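PDB 6HU8: transcriptional regulator ComR from Streptococcus vestibularis F0396, which regulates competence in streptococci as an RNPP-family transcription factor, probably binding DNA through its helix-turn-helix domain and a signalling peptide through its TPR domain. Local coordinates for residues 153-156 with 161-164; 195-198 with 202-205; 208-213 with 230-235. All coordinates share one frame; numbering follows the deposited sequence.

Interaction 1. Residues 153-156 with 161-164; sequences KRKK and NDLL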
# COMPACT_ATOMS: atom_id res chain seq x y z
N LYS A 153 0.22 -11.87 -2.66
CA LYS A 153 0.12 -13.04 -1.77
C LYS A 153 1.28 -14.02 -1.93
O LYS A 153 1.63 -14.73 -0.99
CB LYS A 153 -1.20 -13.78 -2.02
CG LYS A 153 -2.46 -13.07 -1.56
CD LYS A 153 -3.68 -13.87 -2.03
CE LYS A 153 -5.00 -13.21 -1.66
NZ LYS A 153 -6.21 -14.00 -2.08
N ARG A 154 1.88 -14.06 -3.11
CA ARG A 154 2.93 -15.04 -3.40
C ARG A 154 4.33 -14.49 -3.19
O ARG A 154 5.31 -15.22 -3.36
CB ARG A 154 2.81 -15.54 -4.85
CG ARG A 154 1.42 -16.03 -5.26
CD ARG A 154 1.27 -17.55 -5.10
NE ARG A 154 2.31 -18.28 -5.85
CZ ARG A 154 2.16 -18.77 -7.08
NH1 ARG A 154 3.19 -19.40 -7.64
NH2 ARG A 154 1.01 -18.65 -7.75
N LYS A 155 4.44 -13.20 -2.85
CA LYS A 155 5.75 -12.54 -2.76
C LYS A 155 6.32 -12.65 -1.35
O LYS A 155 5.57 -12.71 -0.38
CB LYS A 155 5.65 -11.07 -3.16
CG LYS A 155 5.44 -10.80 -4.65
CD LYS A 155 5.49 -9.30 -4.95
CE LYS A 155 4.81 -8.97 -6.28
NZ LYS A 155 4.83 -7.50 -6.59
N LYS A 156 7.64 -12.66 -1.26
CA LYS A 156 8.33 -12.66 0.03
C LYS A 156 8.88 -11.27 0.32
O LYS A 156 8.97 -10.87 1.48
CB LYS A 156 9.45 -13.71 0.04
CG LYS A 156 8.95 -15.14 0.21
CD LYS A 156 10.07 -16.11 0.59
CE LYS A 156 9.56 -17.54 0.74
NZ LYS A 156 9.22 -18.18 -0.58
N ASN A 161 4.86 -0.14 -4.05
CA ASN A 161 3.55 -0.41 -4.65
C ASN A 161 2.86 -1.61 -3.99
O ASN A 161 1.65 -1.57 -3.74
CB ASN A 161 3.63 -0.66 -6.17
CG ASN A 161 3.96 0.60 -6.95
OD1 ASN A 161 3.84 1.71 -6.44
ND2 ASN A 161 4.36 0.42 -8.20
N ASP A 162 3.62 -2.67 -3.72
CA ASP A 162 3.07 -3.84 -3.02
C ASP A 162 2.47 -3.45 -1.67
O ASP A 162 1.37 -3.89 -1.30
CB ASP A 162 4.13 -4.92 -2.79
CG ASP A 162 4.62 -5.55 -4.08
OD1 ASP A 162 3.90 -5.50 -5.10
OD2 ASP A 162 5.74 -6.12 -4.05
N LEU A 163 3.22 -2.64 -0.92
CA LEU A 163 2.79 -2.18 0.40
C LEU A 163 1.51 -1.38 0.30
O LEU A 163 0.67 -1.44 1.20
CB LEU A 163 3.88 -1.34 1.07
CG LEU A 163 5.12 -2.11 1.52
CD1 LEU A 163 6.05 -1.17 2.24
CD2 LEU A 163 4.76 -3.28 2.43
N LEU A 164 1.34 -0.65 -0.79
CA LEU A 164 0.12 0.14 -0.95
C LEU A 164 -1.07 -0.75 -1.34
O LEU A 164 -2.19 -0.49 -0.91
CB LEU A 164 0.35 1.26 -1.96
CG LEU A 164 1.32 2.33 -1.43
CD1 LEU A 164 1.66 3.36 -2.48
CD2 LEU A 164 0.78 3.01 -0.19
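Lys155 and Asp162 form a salt bridge within the tetratricopeptide-type helical region of ComR, joining the loop after helix 139-152 to the first turn of helix 160-173. The ionic contact is two-pronged but uneven. Lys155 NZ lies 2.7 Å from Asp162 OD1, reaching that oxygen on its syn side and 20° out of the carboxylate plane, whereas the bond from Lys155 NZ to Asp162 OD2 is weak at 3.0 Å. The two side chains come from opposite directions, the lysine chain running extended beyond CG to span a CA separation of 9.1 Å between Lys155 and Asp162.

A backbone hydrogen bond adds to the ionic grip. Asp162 OD2 also accepts a hydrogen bond from the backbone N of Ser159, just ahead of helix 160-173, which would help to fix the rotation of the carboxylate. With a lysine ammonium and a backbone N-H around it, the buried acid is probably held in its charged form. Elsewhere, a salt bridge from Arg154 to Asp28 ties this loop to the N-terminal part of the chain.

Van der Waals contact is slight: the lysine chain runs past the acid, with Lys155 CD 3.3 Å from Asp162 OD2.

Interaction 2. Residues 195-198 with 202-205; sequences NIPT and YNIA
Pro197 packs against Tyr202 and Asn203 where the loop after helix 181-192 turns into helix 200-219. The one hydrogen bond between the segments runs from Asn203 ND2 to the backbone O of Pro197, 3.0 Å long with an N-H...O angle of 157°. The donor is tilted 20° from the carbonyl plane, while the acceptor lies close to the plane of the asparagine amide. The Asn203 side chain runs antiparallel to that of Pro197, and the amide oxygen lies beside the proline ring: Asn203 OD1 is 3.2 Å from Pro197 CD. The Ile196 side chain lies roughly perpendicular to that of Asn203, its CG2 3.8 Å from Asn203 OD1.

The apolar half of the contact is made by the tyrosine. Pro197 CG approaches the ring obliquely and comes within 3.5 Å of Tyr202 CD2. The ring is brought over to the loop by a first torsion that sets Tyr202 CG anti to the backbone N (chi1 -178°), and Asn203 OD1 lies at its edge, in plane.

A second shell holds these groups in position. Tyr202 OH is hydrogen-bonded to the backbone O of Phe158, and Asn203 ND2 also bonds Ser240 OG, so the amide nitrogen has partners on both the loop and the end of helix 226-240. Lys239 NZ holds the carbonyl of Ile196. Asp199 OD1 makes a weak hydrogen bond with the N of Tyr202 at the start of the helix. The whole is a loop-to-helix junction of the tetratricopeptide-type helical array, in which Tyr202 and Asn203, on the first turn of helix 200-219, fasten the preceding connection.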
# COMPACT_ATOMS: atom_id res chain seq x y z
N ASN A 195 12.56 -6.23 5.43
CA ASN A 195 13.71 -5.44 5.81
C ASN A 195 13.29 -3.99 5.93
O ASN A 195 12.37 -3.55 5.25
CB ASN A 195 14.85 -5.59 4.80
CG ASN A 195 16.01 -4.64 5.08
OD1 ASN A 195 16.63 -4.70 6.15
ND2 ASN A 195 16.29 -3.74 4.14
N ILE A 196 13.94 -3.25 6.83
CA ILE A 196 13.69 -1.83 6.97
C ILE A 196 14.86 -1.06 6.36
O ILE A 196 15.95 -1.05 6.91
CB ILE A 196 13.48 -1.43 8.45
CG1 ILE A 196 12.43 -2.34 9.10
CG2 ILE A 196 13.09 0.04 8.56
CD1 ILE A 196 12.17 -2.03 10.58
N PRO A 197 14.64 -0.42 5.20
CA PRO A 197 15.70 0.25 4.44
C PRO A 197 15.85 1.72 4.78
O PRO A 197 15.06 2.26 5.56
CB PRO A 197 15.21 0.10 3.00
CG PRO A 197 13.72 0.23 3.13
CD PRO A 197 13.36 -0.42 4.46
N THR A 198 16.87 2.36 4.20
CA THR A 198 17.00 3.82 4.22
C THR A 198 16.22 4.38 3.04
O THR A 198 16.75 4.54 1.93
CB THR A 198 18.49 4.26 4.17
OG1 THR A 198 19.09 4.04 5.45
CG2 THR A 198 18.61 5.75 3.86
N TYR A 202 9.28 4.39 1.43
CA TYR A 202 9.00 2.98 1.67
C TYR A 202 8.60 2.76 3.12
O TYR A 202 7.62 2.05 3.43
CB TYR A 202 10.22 2.11 1.32
CG TYR A 202 9.96 0.62 1.50
CD1 TYR A 202 9.44 -0.15 0.46
CD2 TYR A 202 10.23 -0.01 2.71
CE1 TYR A 202 9.21 -1.51 0.63
CE2 TYR A 202 10.00 -1.35 2.88
CZ TYR A 202 9.49 -2.10 1.84
OH TYR A 202 9.25 -3.45 2.01
N ASN A 203 9.34 3.39 4.02
CA ASN A 203 9.09 3.21 5.44
C ASN A 203 7.76 3.83 5.85
O ASN A 203 7.11 3.34 6.77
CB ASN A 203 10.22 3.80 6.27
CG ASN A 203 11.50 3.01 6.13
OD1 ASN A 203 11.48 1.87 5.65
ND2 ASN A 203 12.61 3.59 6.53
N ILE A 204 7.34 4.90 5.18
CA ILE A 204 6.03 5.47 5.50
C ILE A 204 4.91 4.51 5.07
O ILE A 204 3.94 4.32 5.81
CB ILE A 204 5.84 6.84 4.85
CG1 ILE A 204 6.74 7.85 5.56
CG2 ILE A 204 4.42 7.29 4.98
CD1 ILE A 204 6.50 9.30 5.20
N ALA A 205 5.03 3.90 3.89
CA ALA A 205 4.04 2.94 3.44
C ALA A 205 4.05 1.74 4.37
O ALA A 205 3.00 1.23 4.75
CB ALA A 205 4.29 2.50 1.99

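Interaction 3. Residues 208-213 with 230-235; sequences NDLMAI and IDKLLA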
# COMPACT_ATOMS: atom_id res chain seq x y z
N ASN A 208 2.46 2.68 7.74
CA ASN A 208 1.01 2.78 7.67
C ASN A 208 0.33 1.41 7.57
O ASN A 208 -0.77 1.20 8.08
CB ASN A 208 0.62 3.67 6.48
CG ASN A 208 0.83 5.14 6.77
OD1 ASN A 208 0.75 5.56 7.92
ND2 ASN A 208 1.12 5.92 5.73
N ASP A 209 0.99 0.46 6.90
CA ASP A 209 0.49 -0.91 6.89
C ASP A 209 0.57 -1.53 8.28
O ASP A 209 -0.32 -2.25 8.70
CB ASP A 209 1.27 -1.77 5.91
CG ASP A 209 0.83 -1.56 4.49
OD1 ASP A 209 -0.06 -0.72 4.26
OD2 ASP A 209 1.37 -2.25 3.61
N LEU A 210 1.67 -1.29 8.97
CA LEU A 210 1.81 -1.79 10.34
C LEU A 210 0.75 -1.17 11.25
O LEU A 210 0.17 -1.86 12.10
CB LEU A 210 3.22 -1.51 10.84
CG LEU A 210 4.30 -2.41 10.23
CD1 LEU A 210 5.67 -1.85 10.52
CD2 LEU A 210 4.17 -3.81 10.79
N MET A 211 0.49 0.13 11.08
CA MET A 211 -0.56 0.75 11.89
C MET A 211 -1.90 0.08 11.64
O MET A 211 -2.66 -0.15 12.59
CB MET A 211 -0.67 2.26 11.61
CG MET A 211 0.47 3.10 12.25
SD MET A 211 0.46 3.22 14.06
CE MET A 211 -0.82 4.46 14.30
N ALA A 212 -2.18 -0.24 10.37
CA ALA A 212 -3.44 -0.89 9.98
C ALA A 212 -3.59 -2.27 10.63
O ALA A 212 -4.67 -2.63 11.08
CB ALA A 212 -3.52 -1.03 8.43
N ILE A 213 -2.50 -3.04 10.62
CA ILE A 213 -2.45 -4.34 11.27
C ILE A 213 -2.78 -4.24 12.77
O ILE A 213 -3.56 -5.02 13.31
CB ILE A 213 -1.04 -4.95 11.08
CG1 ILE A 213 -0.84 -5.35 9.61
CG2 ILE A 213 -0.80 -6.11 12.04
CD1 ILE A 213 0.60 -5.66 9.22
N ILE A 230 3.95 -3.83 17.42
CA ILE A 230 4.39 -2.59 18.07
C ILE A 230 5.89 -2.41 17.89
O ILE A 230 6.37 -1.31 17.59
CB ILE A 230 4.05 -2.57 19.59
CG1 ILE A 230 2.52 -2.66 19.79
CG2 ILE A 230 4.66 -1.34 20.28
CD1 ILE A 230 1.76 -1.46 19.21
N ASP A 231 6.63 -3.50 18.08
CA ASP A 231 8.08 -3.48 17.99
C ASP A 231 8.56 -3.05 16.59
O ASP A 231 9.54 -2.30 16.44
CB ASP A 231 8.64 -4.85 18.35
CG ASP A 231 8.67 -5.09 19.86
OD1 ASP A 231 8.74 -4.10 20.61
OD2 ASP A 231 8.62 -6.25 20.29
N LYS A 232 7.87 -3.54 15.57
CA LYS A 232 8.25 -3.22 14.20
C LYS A 232 7.97 -1.75 13.93
O LYS A 232 8.79 -1.05 13.33
CB LYS A 232 7.51 -4.10 13.20
CG LYS A 232 8.10 -4.05 11.78
CD LYS A 232 9.28 -4.98 11.64
CE LYS A 232 9.81 -5.03 10.20
NZ LYS A 232 10.20 -6.41 9.83
N LEU A 233 6.81 -1.28 14.40
CA LEU A 233 6.45 0.13 14.26
C LEU A 233 7.52 1.06 14.85
O LEU A 233 7.91 2.05 14.23
CB LEU A 233 5.10 0.40 14.93
CG LEU A 233 3.87 -0.01 14.15
CD1 LEU A 233 2.75 -0.20 15.16
CD2 LEU A 233 3.52 1.06 13.14
N LEU A 234 8.00 0.71 16.05
CA LEU A 234 9.02 1.50 16.71
C LEU A 234 10.35 1.39 15.96
O LEU A 234 11.11 2.36 15.87
CB LEU A 234 9.18 1.07 18.18
CG LEU A 234 8.00 1.35 19.12
CD1 LEU A 234 8.31 0.92 20.54
CD2 LEU A 234 7.62 2.82 19.09
N ALA A 235 10.63 0.20 15.42
CA ALA A 235 11.85 0.01 14.62
C ALA A 235 11.84 0.87 13.35
O ALA A 235 12.88 1.42 12.96
CB ALA A 235 12.02 -1.45 14.25
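Two antiparallel helices of the tetratricopeptide-type array, 200-219 and 226-240, pack together through Leu210 and Met211 on one and Lys232 and Leu233 on the other. The local axes come within 9.7 Å of each other, and their N-to-C directions differ by 157°. Leu210 and Leu233 are the residues nearest across the interface, their CA atoms 6.4 Å apart.

Leu233 points toward the partner helix and uses one methyl branch for most of its contact. Leu233 CD2 presses on Leu210 CB at 3.5 Å, tighter than ordinary van der Waals packing. The same methyl is 3.8 Å from Met211 CG and 3.9 Å from Met211 SD, with the methionine chain crossing Leu233 at about a right angle. The Met211 side chain also touches Leu252 of helix 246-261.

The Leu210 CD1 methyl meets the lysine instead, 3.5 Å from Lys232 CG. This lysine sets out with CG anti to its backbone N (chi1 -167°), then bends at chi2 (83°), placing its first methylenes against the leucine while the ammonium group turns off toward helix 181-192 and the loop after it. Lys232 NZ is held there by the carbonyl oxygens of Leu192 and Gln194. Leu210 also touches Val191 and Leu192 of that helix.

Between the two segments the contact is therefore van der Waals in kind, made by methyls, methylenes and the methionine sulfur, and the lysine ammonium is hydrogen-bonded to backbone carbonyls beyond it.

How the interactions relate
The three interactions follow one another along the chain, each closing before the next opens, within the tetratricopeptide-type region. The centres of interactions 1 and 2 lie about 14 Å apart. Those of interactions 1 and 3 are about 16 Å apart, and those of interactions 2 and 3 about 11 Å. Helix 200-219 serves both later contacts: its first turn meets the preceding loop, its middle meets helix 226-240. Helix 160-173 of interaction 1 packs on it, Leu163 CD1 lying 3.6 Å from Tyr202 CE1. Ile196 CD1 of interaction 2 reaches Ala235 CB of interaction 3 at 3.7 Å. Together the contacts help to join helices between 160-173 and 226-240 into one layered array, as in TPR-type superhelices.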